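Local atomic coordinates of MdbA (Actinomyces oris, PDB entry 4Z7X), a protein that acts as a thiol-disulfide oxidoreductase of the thioredoxin superfamily, probably forming disulfide bonds in exported proteins such as those that feed sortase-mediated pilus assembly. Residues A[37-45]-A[89-97]; A[61-69]-A[102-112]. All blocks are in the same frame, centred on the assembly; numbering follows the deposited sequence.

Contact 1. Residues A[37-45]-A[89-97]. With 3CX ((2S)-3-(cyclohexylamino)-2-hydroxypropane-1-sulfonic acid), chain C.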
loop_
_atom_site.group_PDB
_atom_site.type_symbol
_atom_site.label_atom_id
_atom_site.label_comp_id
_atom_site.label_asym_id
_atom_site.label_seq_id
_atom_site.Cartn_x
_atom_site.Cartn_y
_atom_site.Cartn_z
ATOM N N SER A 37 8.826 -3.258 10.590
ATOM C CA SER A 37 8.697 -4.508 11.317
ATOM C C SER A 37 7.264 -5.028 11.350
ATOM O O SER A 37 7.030 -6.188 11.691
ATOM C CB SER A 37 9.220 -4.340 12.745
ATOM O OG SER A 37 8.484 -3.363 13.449
ATOM N N ASP A 38 6.304 -4.156 10.989
ATOM C CA ASP A 38 4.881 -4.561 10.897
ATOM C C ASP A 38 4.403 -4.771 9.472
ATOM O O ASP A 38 3.212 -4.834 9.227
ATOM C CB ASP A 38 3.971 -3.589 11.633
ATOM C CG ASP A 38 3.882 -2.245 10.961
ATOM O OD1 ASP A 38 4.709 -2.007 10.024
ATOM O OD2 ASP A 38 3.025 -1.418 11.385
ATOM N N ALA A 39 5.345 -4.904 8.543
ATOM C CA ALA A 39 5.089 -5.103 7.117
ATOM C C ALA A 39 4.708 -3.845 6.323
ATOM O O ALA A 39 4.545 -3.934 5.119
ATOM C CB ALA A 39 4.086 -6.227 6.856
ATOM N N SER A 40 4.616 -2.693 6.996
ATOM C CA SER A 40 4.171 -1.485 6.318
ATOM C C SER A 40 5.350 -0.806 5.614
ATOM O O SER A 40 6.541 -1.070 5.903
ATOM C CB SER A 40 3.508 -0.479 7.291
ATOM O OG SER A 40 4.392 0.001 8.312
ATOM N N TRP A 41 5.017 0.117 4.719
ATOM C CA TRP A 41 5.995 1.040 4.177
ATOM C C TRP A 41 5.408 2.421 4.133
ATOM O O TRP A 41 4.185 2.571 4.127
ATOM C CB TRP A 41 6.544 0.606 2.835
ATOM C CG TRP A 41 5.689 0.736 1.657
ATOM C CD1 TRP A 41 5.785 1.716 0.726
ATOM C CD2 TRP A 41 4.673 -0.179 1.169
ATOM N NE1 TRP A 41 4.912 1.480 -0.298
ATOM C CE2 TRP A 41 4.211 0.333 -0.045
ATOM C CE3 TRP A 41 4.081 -1.340 1.669
ATOM C CZ2 TRP A 41 3.227 -0.305 -0.795
ATOM C CZ3 TRP A 41 3.091 -1.972 0.933
ATOM C CH2 TRP A 41 2.682 -1.459 -0.287
ATOM N N THR A 42 6.271 3.434 4.087
ATOM C CA THR A 42 5.810 4.790 4.318
ATOM C C THR A 42 6.373 5.806 3.352
ATOM O O THR A 42 7.429 5.585 2.769
ATOM C CB THR A 42 6.099 5.294 5.758
ATOM O OG1 THR A 42 7.501 5.494 5.932
ATOM C CG2 THR A 42 5.614 4.292 6.801
ATOM N N TYR A 43 5.629 6.918 3.252
ATOM C CA TYR A 43 5.984 8.080 2.456
ATOM C C TYR A 43 5.830 9.331 3.315
ATOM O O TYR A 43 4.793 9.533 3.919
ATOM C CB TYR A 43 5.059 8.211 1.216
ATOM C CG TYR A 43 5.092 6.994 0.300
ATOM C CD1 TYR A 43 5.937 6.941 -0.799
ATOM C CD2 TYR A 43 4.274 5.911 0.541
ATOM C CE1 TYR A 43 5.983 5.853 -1.637
ATOM C CE2 TYR A 43 4.276 4.813 -0.294
ATOM C CZ TYR A 43 5.151 4.773 -1.384
ATOM O OH TYR A 43 5.143 3.636 -2.188
ATOM N N GLY A 44 6.879 10.153 3.348
ATOM C CA GLY A 44 6.838 11.449 4.016
ATOM C C GLY A 44 7.170 11.542 5.510
ATOM O O GLY A 44 7.057 12.615 6.105
ATOM N N GLU A 45 7.683 10.466 6.089
ATOM C CA GLU A 45 7.968 10.434 7.525
ATOM C C GLU A 45 9.206 11.173 7.983
ATOM O O GLU A 45 9.376 11.393 9.195
ATOM C CB GLU A 45 8.031 8.982 8.029
ATOM C CG GLU A 45 9.303 8.199 7.778
ATOM C CD GLU A 45 9.529 7.774 6.330
ATOM O OE1 GLU A 45 8.618 7.954 5.462
ATOM O OE2 GLU A 45 10.594 7.174 6.087
ATOM N N LYS A 89 1.339 17.277 3.916
ATOM C CA LYS A 89 0.301 17.309 4.945
ATOM C C LYS A 89 0.052 15.978 5.642
ATOM O O LYS A 89 -0.589 15.942 6.684
ATOM C CB LYS A 89 -1.018 17.781 4.329
ATOM C CG LYS A 89 -0.973 19.244 3.905
ATOM C CD LYS A 89 -2.339 19.812 3.562
ATOM C CE LYS A 89 -2.266 21.328 3.405
ATOM N NZ LYS A 89 -2.014 22.073 4.662
ATOM N N ILE A 90 0.506 14.876 5.048
ATOM C CA ILE A 90 0.425 13.573 5.722
ATOM C C ILE A 90 1.737 12.805 5.583
ATOM O O ILE A 90 2.521 13.042 4.657
ATOM C CB ILE A 90 -0.685 12.664 5.163
ATOM C CG1 ILE A 90 -0.459 12.310 3.686
ATOM C CG2 ILE A 90 -2.068 13.291 5.361
ATOM C CD1 ILE A 90 -1.506 11.321 3.157
ATOM N N THR A 91 1.916 11.858 6.486
ATOM C CA THR A 91 2.837 10.747 6.310
ATOM C C THR A 91 1.934 9.540 5.986
ATOM O O THR A 91 1.057 9.219 6.751
ATOM C CB THR A 91 3.569 10.477 7.619
ATOM O OG1 THR A 91 4.393 11.600 7.933
ATOM C CG2 THR A 91 4.399 9.230 7.522
ATOM N N LEU A 92 2.119 8.947 4.826
ATOM C CA LEU A 92 1.299 7.812 4.382
ATOM C C LEU A 92 1.980 6.513 4.790
ATOM O O LEU A 92 3.151 6.287 4.464
ATOM C CB LEU A 92 1.085 7.849 2.865
ATOM C CG LEU A 92 0.283 6.687 2.283
ATOM C CD1 LEU A 92 -1.171 6.759 2.737
ATOM C CD2 LEU A 92 0.332 6.651 0.767
ATOM N N ALA A 93 1.225 5.650 5.464
ATOM C CA ALA A 93 1.728 4.328 5.794
ATOM C C ALA A 93 0.795 3.266 5.232
ATOM O O ALA A 93 -0.403 3.258 5.546
ATOM C CB ALA A 93 1.853 4.172 7.302
ATOM N N LEU A 94 1.335 2.414 4.369
ATOM C CA LEU A 94 0.569 1.373 3.680
ATOM C C LEU A 94 0.854 0.047 4.340
ATOM O O LEU A 94 2.003 -0.319 4.481
ATOM C CB LEU A 94 0.912 1.313 2.198
ATOM C CG LEU A 94 0.542 2.564 1.391
ATOM C CD1 LEU A 94 0.964 2.435 -0.060
ATOM C CD2 LEU A 94 -0.915 2.877 1.474
ATOM N N HIS A 95 -0.219 -0.634 4.762
ATOM C CA HIS A 95 -0.123 -1.889 5.526
ATOM C C HIS A 95 -0.797 -3.019 4.743
ATOM O O HIS A 95 -2.018 -3.096 4.726
ATOM C CB HIS A 95 -0.819 -1.782 6.878
ATOM C CG HIS A 95 -0.295 -0.731 7.799
ATOM N ND1 HIS A 95 0.397 -1.027 8.962
ATOM C CD2 HIS A 95 -0.415 0.623 7.765
ATOM C CE1 HIS A 95 0.681 0.100 9.599
ATOM N NE2 HIS A 95 0.185 1.114 8.905
ATOM N N PRO A 96 -0.009 -3.906 4.111
ATOM C CA PRO A 96 -0.584 -4.959 3.282
ATOM C C PRO A 96 -0.998 -6.154 4.122
ATOM O O PRO A 96 -0.376 -6.447 5.124
ATOM C CB PRO A 96 0.586 -5.343 2.373
ATOM C CG PRO A 96 1.777 -5.160 3.257
ATOM C CD PRO A 96 1.458 -3.949 4.092
ATOM N N CYS A 97 -2.044 -6.834 3.688
ATOM C CA CYS A 97 -2.378 -8.154 4.194
ATOM C C CYS A 97 -3.024 -9.038 3.143
ATOM O O CYS A 97 -3.256 -8.619 2.024
ATOM C CB CYS A 97 -3.258 -8.015 5.446
ATOM S SG CYS A 97 -4.936 -7.478 5.081
HETATM O OAA 3CX C . 12.174 12.088 2.996
HETATM O OAB 3CX C . 10.003 11.287 4.053
HETATM O OAC 3CX C . 9.202 8.445 2.928
HETATM O OAD 3CX C . 11.992 10.253 4.703
HETATM C CAE 3CX C . 9.192 3.256 -1.139
HETATM C CAF 3CX C . 9.858 2.745 0.110
HETATM C CAG 3CX C . 9.647 4.623 -1.636
HETATM C CAH 3CX C . 9.930 3.849 1.166
HETATM C CAI 3CX C . 9.751 5.734 -0.619
HETATM C CAJ 3CX C . 10.843 7.353 1.642
HETATM C CAK 3CX C . 11.254 9.685 2.408
HETATM N NAL 3CX C . 10.059 6.127 1.889
HETATM C CAM 3CX C . 10.600 8.343 2.770
HETATM C CAN 3CX C . 9.518 5.265 0.789
HETATM S SAO 3CX C . 11.298 10.858 3.592
HETATM O O HOH W 1 0.755 -3.731 9.514
#

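Contact 2. Residues A[61-69]-A[102-112]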
loop_
_atom_site.group_PDB
_atom_site.type_symbol
_atom_site.label_atom_id
_atom_site.label_comp_id
_atom_site.label_asym_id
_atom_site.label_seq_id
_atom_site.Cartn_x
_atom_site.Cartn_y
_atom_site.Cartn_z
ATOM N N ILE A 61 -3.233 3.081 6.125
ATOM C CA ILE A 61 -4.191 2.345 5.334
ATOM C C ILE A 61 -3.826 0.844 5.325
ATOM O O ILE A 61 -2.786 0.464 4.828
ATOM C CB ILE A 61 -4.284 2.852 3.875
ATOM C CG1 ILE A 61 -4.591 4.387 3.866
ATOM C CG2 ILE A 61 -5.368 2.094 3.141
ATOM C CD1 ILE A 61 -4.581 5.028 2.510
ATOM N N TYR A 62 -4.729 0.058 5.899
ATOM C CA TYR A 62 -4.654 -1.405 5.887
ATOM C C TYR A 62 -5.485 -1.891 4.709
ATOM O O TYR A 62 -6.679 -1.540 4.584
ATOM C CB TYR A 62 -5.169 -2.027 7.200
ATOM C CG TYR A 62 -4.277 -1.808 8.374
ATOM C CD1 TYR A 62 -4.276 -0.607 9.090
ATOM C CD2 TYR A 62 -3.434 -2.809 8.793
ATOM C CE1 TYR A 62 -3.417 -0.431 10.171
ATOM C CE2 TYR A 62 -2.603 -2.657 9.890
ATOM C CZ TYR A 62 -2.590 -1.466 10.573
ATOM O OH TYR A 62 -1.738 -1.281 11.656
ATOM N N PHE A 63 -4.855 -2.677 3.845
ATOM C CA PHE A 63 -5.478 -3.062 2.574
ATOM C C PHE A 63 -5.061 -4.462 2.149
ATOM O O PHE A 63 -4.087 -5.028 2.654
ATOM C CB PHE A 63 -5.070 -2.065 1.496
ATOM C CG PHE A 63 -3.647 -2.216 1.051
ATOM C CD1 PHE A 63 -2.600 -1.606 1.716
ATOM C CD2 PHE A 63 -3.351 -3.105 0.042
ATOM C CE1 PHE A 63 -1.302 -1.829 1.294
ATOM C CE2 PHE A 63 -2.071 -3.323 -0.387
ATOM C CZ PHE A 63 -1.028 -2.690 0.258
ATOM N N ASP A 64 -5.868 -5.027 1.250
ATOM C CA ASP A 64 -5.576 -6.281 0.538
ATOM C C ASP A 64 -5.751 -5.992 -0.961
ATOM O O ASP A 64 -6.799 -5.486 -1.372
ATOM C CB ASP A 64 -6.563 -7.372 1.004
ATOM C CG ASP A 64 -6.281 -8.751 0.421
ATOM O OD1 ASP A 64 -5.654 -8.832 -0.637
ATOM O OD2 ASP A 64 -6.743 -9.765 1.006
ATOM N N TYR A 65 -4.735 -6.288 -1.747
ATOM C CA TYR A 65 -4.805 -6.160 -3.194
ATOM C C TYR A 65 -5.968 -6.891 -3.861
ATOM O O TYR A 65 -6.342 -6.545 -4.983
ATOM C CB TYR A 65 -3.483 -6.565 -3.880
ATOM C CG TYR A 65 -2.343 -5.569 -3.694
ATOM C CD1 TYR A 65 -2.481 -4.272 -4.140
ATOM C CD2 TYR A 65 -1.183 -5.907 -3.023
ATOM C CE1 TYR A 65 -1.481 -3.347 -3.992
ATOM C CE2 TYR A 65 -0.166 -4.988 -2.845
ATOM C CZ TYR A 65 -0.325 -3.706 -3.314
ATOM O OH TYR A 65 0.658 -2.795 -3.112
ATOM N N SER A 66 -6.510 -7.901 -3.195
ATOM C CA SER A 66 -7.645 -8.670 -3.721
ATOM C C SER A 66 -9.007 -8.275 -3.144
ATOM O O SER A 66 -10.006 -8.955 -3.409
ATOM C CB SER A 66 -7.433 -10.161 -3.481
ATOM O OG SER A 66 -6.330 -10.642 -4.232
ATOM N N CYS A 67 -9.050 -7.131 -2.458
ATOM C CA CYS A 67 -10.278 -6.618 -1.824
ATOM C C CYS A 67 -10.927 -5.550 -2.706
ATOM O O CYS A 67 -10.323 -4.485 -3.002
ATOM C CB CYS A 67 -9.961 -6.060 -0.421
ATOM S SG CYS A 67 -11.358 -5.173 0.325
ATOM N N SER A 68 -12.163 -5.795 -3.103
ATOM C CA SER A 68 -12.857 -4.838 -3.974
ATOM C C SER A 68 -13.116 -3.501 -3.329
ATOM O O SER A 68 -13.091 -2.478 -4.014
ATOM C CB SER A 68 -14.164 -5.465 -4.488
ATOM O OG SER A 68 -15.086 -5.695 -3.435
ATOM N N HIS A 69 -13.350 -3.494 -2.012
ATOM C CA HIS A 69 -13.525 -2.239 -1.321
ATOM C C HIS A 69 -12.231 -1.417 -1.287
ATOM O O HIS A 69 -12.253 -0.183 -1.411
ATOM C CB HIS A 69 -14.054 -2.476 0.091
ATOM C CG HIS A 69 -15.416 -3.069 0.116
ATOM N ND1 HIS A 69 -15.650 -4.405 0.333
ATOM C CD2 HIS A 69 -16.624 -2.499 -0.083
ATOM C CE1 HIS A 69 -16.950 -4.629 0.283
ATOM N NE2 HIS A 69 -17.560 -3.487 0.029
ATOM N N GLN A 102 -6.535 -14.868 -1.186
ATOM C CA GLN A 102 -6.424 -15.017 -2.637
ATOM C C GLN A 102 -4.974 -14.999 -3.080
ATOM O O GLN A 102 -4.220 -14.096 -2.694
ATOM C CB GLN A 102 -7.163 -13.880 -3.352
ATOM C CG GLN A 102 -8.682 -13.979 -3.191
ATOM C CD GLN A 102 -9.273 -15.099 -4.043
ATOM O OE1 GLN A 102 -8.644 -15.591 -5.003
ATOM N NE2 GLN A 102 -10.502 -15.449 -3.765
ATOM N N GLU A 103 -4.593 -15.957 -3.927
ATOM C CA GLU A 103 -3.208 -16.002 -4.369
ATOM C C GLU A 103 -2.801 -14.768 -5.184
ATOM O O GLU A 103 -1.642 -14.386 -5.154
ATOM C CB GLU A 103 -2.861 -17.295 -5.103
ATOM C CG GLU A 103 -2.913 -18.509 -4.199
ATOM C CD GLU A 103 -2.028 -18.372 -2.970
ATOM O OE1 GLU A 103 -2.589 -18.406 -1.867
ATOM O OE2 GLU A 103 -0.779 -18.231 -3.116
ATOM N N TRP A 104 -3.752 -14.106 -5.862
ATOM C CA TRP A 104 -3.458 -12.820 -6.529
ATOM C C TRP A 104 -2.710 -11.854 -5.591
ATOM O O TRP A 104 -1.786 -11.187 -6.017
ATOM C CB TRP A 104 -4.734 -12.154 -7.039
ATOM C CG TRP A 104 -4.528 -10.815 -7.650
ATOM C CD1 TRP A 104 -5.077 -9.637 -7.234
ATOM C CD2 TRP A 104 -3.738 -10.499 -8.808
ATOM N NE1 TRP A 104 -4.704 -8.613 -8.053
ATOM C CE2 TRP A 104 -3.878 -9.104 -9.032
ATOM C CE3 TRP A 104 -2.933 -11.250 -9.685
ATOM C CZ2 TRP A 104 -3.228 -8.444 -10.076
ATOM C CZ3 TRP A 104 -2.287 -10.573 -10.736
ATOM C CH2 TRP A 104 -2.443 -9.199 -10.916
ATOM N N THR A 105 -3.088 -11.810 -4.314
ATOM C CA THR A 105 -2.403 -10.959 -3.373
ATOM C C THR A 105 -0.925 -11.298 -3.266
ATOM O O THR A 105 -0.100 -10.371 -3.217
ATOM C CB THR A 105 -3.105 -11.013 -2.005
ATOM O OG1 THR A 105 -4.458 -10.590 -2.198
ATOM C CG2 THR A 105 -2.396 -10.152 -0.958
ATOM N N SER A 106 -0.578 -12.594 -3.231
ATOM C CA SER A 106 0.828 -12.966 -3.202
ATOM C C SER A 106 1.535 -12.587 -4.507
ATOM O O SER A 106 2.694 -12.213 -4.495
ATOM C CB SER A 106 1.026 -14.460 -2.931
ATOM O OG SER A 106 0.637 -14.787 -1.592
ATOM N N VAL A 107 0.851 -12.750 -5.633
ATOM C CA VAL A 107 1.446 -12.383 -6.919
ATOM C C VAL A 107 1.800 -10.892 -6.906
ATOM O O VAL A 107 2.949 -10.503 -7.210
ATOM C CB VAL A 107 0.527 -12.738 -8.079
ATOM C CG1 VAL A 107 1.107 -12.261 -9.401
ATOM C CG2 VAL A 107 0.302 -14.250 -8.121
ATOM N N VAL A 108 0.821 -10.072 -6.556
ATOM C CA VAL A 108 1.044 -8.626 -6.509
ATOM C C VAL A 108 2.109 -8.264 -5.479
ATOM O O VAL A 108 2.999 -7.453 -5.783
ATOM C CB VAL A 108 -0.229 -7.811 -6.220
ATOM C CG1 VAL A 108 0.102 -6.330 -6.215
ATOM C CG2 VAL A 108 -1.309 -8.100 -7.231
HETATM N N MSE A 109 2.048 -8.872 -4.275
HETATM C CA MSE A 109 3.050 -8.535 -3.257
HETATM C C MSE A 109 4.472 -8.905 -3.687
HETATM O O MSE A 109 5.431 -8.208 -3.377
HETATM C CB MSE A 109 2.677 -9.062 -1.868
HETATM C CG MSE A 109 1.511 -8.253 -1.337
HETATM SE SE MSE A 109 0.993 -8.772 0.471
HETATM C CE MSE A 109 2.622 -8.233 1.376
ATOM N N ASN A 110 4.641 -10.012 -4.391
ATOM C CA ASN A 110 5.961 -10.346 -4.878
ATOM C C ASN A 110 6.477 -9.336 -5.901
ATOM O O ASN A 110 7.636 -8.948 -5.858
ATOM C CB ASN A 110 5.961 -11.777 -5.429
ATOM C CG ASN A 110 6.185 -12.787 -4.327
ATOM O OD1 ASN A 110 7.263 -12.805 -3.767
ATOM N ND2 ASN A 110 5.193 -13.616 -4.005
ATOM N N ALA A 111 5.608 -8.869 -6.801
ATOM C CA ALA A 111 6.023 -7.866 -7.774
ATOM C C ALA A 111 6.275 -6.521 -7.063
ATOM O O ALA A 111 7.255 -5.844 -7.347
ATOM C CB ALA A 111 4.970 -7.674 -8.849
HETATM N N MSE A 112 5.422 -6.175 -6.112
HETATM C CA MSE A 112 5.611 -4.948 -5.329
HETATM C C MSE A 112 6.904 -4.993 -4.557
HETATM O O MSE A 112 7.580 -3.978 -4.419
HETATM C CB MSE A 112 4.437 -4.709 -4.372
HETATM C CG MSE A 112 4.612 -3.438 -3.509
HETATM SE SE MSE A 112 5.038 -1.766 -4.524
HETATM C CE MSE A 112 3.165 -1.356 -4.920
HETATM O O HOH W 2 -6.193 -12.041 -0.508
HETATM O O HOH W 3 -4.812 -5.851 -7.206
#

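Contact 1. Residues A[37-45]-A[89-97]
W41 lies across L94 where the outermost strand 41-43 runs antiparallel to strand 91-96. With CG held between the backbone N and the carbonyl carbon (chi1 74°), the indole folds back over its neighbour, and L94 CB sits 3.9 Å from the centroid of the six-membered ring, almost exactly on the ring normal. L94 CD1 reaches on to CZ2, so a broad aromatic plate rests on a branched aliphatic chain, each suited to a buried place. In the ring plane, W41 NE1 donates to Y43 OH at 2.9 Å; this fixes the turn of the indole and satisfies a buried N-H, while the same hydroxyl is also hydrogen-bonded to S123 OG. The Y43 ring lies alongside L92, CD2 to CD2, and takes L94 CD1 at its edge. On the other face T42 CG2 touches A93 CB at a non-hydrogen-bonded pair, where a small alanine fits. Paired backbone bonds W41-L94 and Y43-L92 set the register.

Before the strand, D38 forms an Asx turn: its OD1 accepts from S40 N above the carboxylate plane and from S40 OG (2.7 Å) through the syn lone pair. The turn sets S40 CB over one face of the H95 ring, 3.7 Å from the centroid, while a water joins H95 ND1 to D38 O. At the far end G44, whose positive phi (87°) calls for glycine, donates its N to the hydroxyl OAC of the bound 3CX at 2.9 Å; E45 OE1 accepts from OAC and from T42 OG1.

Strand 58-63 flanks 91-96 on its other side, with D60 holding H95 NE2. Helix 123-140 brings L124 against Y43, L92 and L94, and helix 178-190 brings W180 against P96.

Contact 2. Residues A[61-69]-A[102-112]
The turn that leads from strand 58-63 of the thioredoxin fold into helix 68-86, just ahead of a CxxC pattern beginning at C67, is tied here to the first turns of helix 103-118. C67 takes the N-cap position of helix 68-86, a placement consistent with the first cysteine of a thioredoxin-type CxxC site.

D64 opens a type I turn and shapes it with an Asx turn: its OD1 accepts from S66 N at 2.9 Å, 48° above the carboxylate plane. Through its syn lone pair the same oxygen receives T105 OG1 at 2.6 Å, so two donors grip it. Having CG anti to the backbone N (chi1 -175°) extends the carboxylate to the helix, where a threonine offers the hydroxyl for this bond. OD2 is held by L100 N and by a water that also bridges Q102 N and T105 OG1. The carboxylate thus gathers donors at the start of the helix, an environment likely to favour its charged form.

Y65 fills the apolar side of the interface. V108 CG1 sits over the centre of its ring, 3.5 Å from the centroid, F63 CE2 covers the opposite face, and M109 CG, of a selenomethionine, lies at the edge 4.0 Å from Y65 CD2. The hydroxyl bonds to H127 ND1. With an alanine here the ring between F63 and V108 is gone; a gap would probably open there and H127 ND1 would be left without its hydroxyl mate.

Beside the tyrosine, S66 OG lies 2.8 Å from T105 OG1 and approaches the W104 ring edge at CD1. A second water completes the join, donating to Y65 O at 2.8 Å and accepting from W104 NE1 at 2.9 Å.

The centres of contacts 1 and 2 lie about 15 Å apart, and their segments alternate along the chain: 37-45, 61-69, 89-97, then 102-112. They share one mixed sheet, in which strand 91-96 pairs with edge strand 41-43 on one side and with strand 58-63 on the other. Where they touch, H95 N probably bonds I61 O (2.8 Å) and A93 O probably bonds I61 N (2.9 Å). Helix 68-86 links the two parallel strands. Contact 1 therefore supplies part of the 3CX pocket at the sheet border, whereas in contact 2 the turn before the probable redox site continues from strand 58-63 and is braced by helix 103-118.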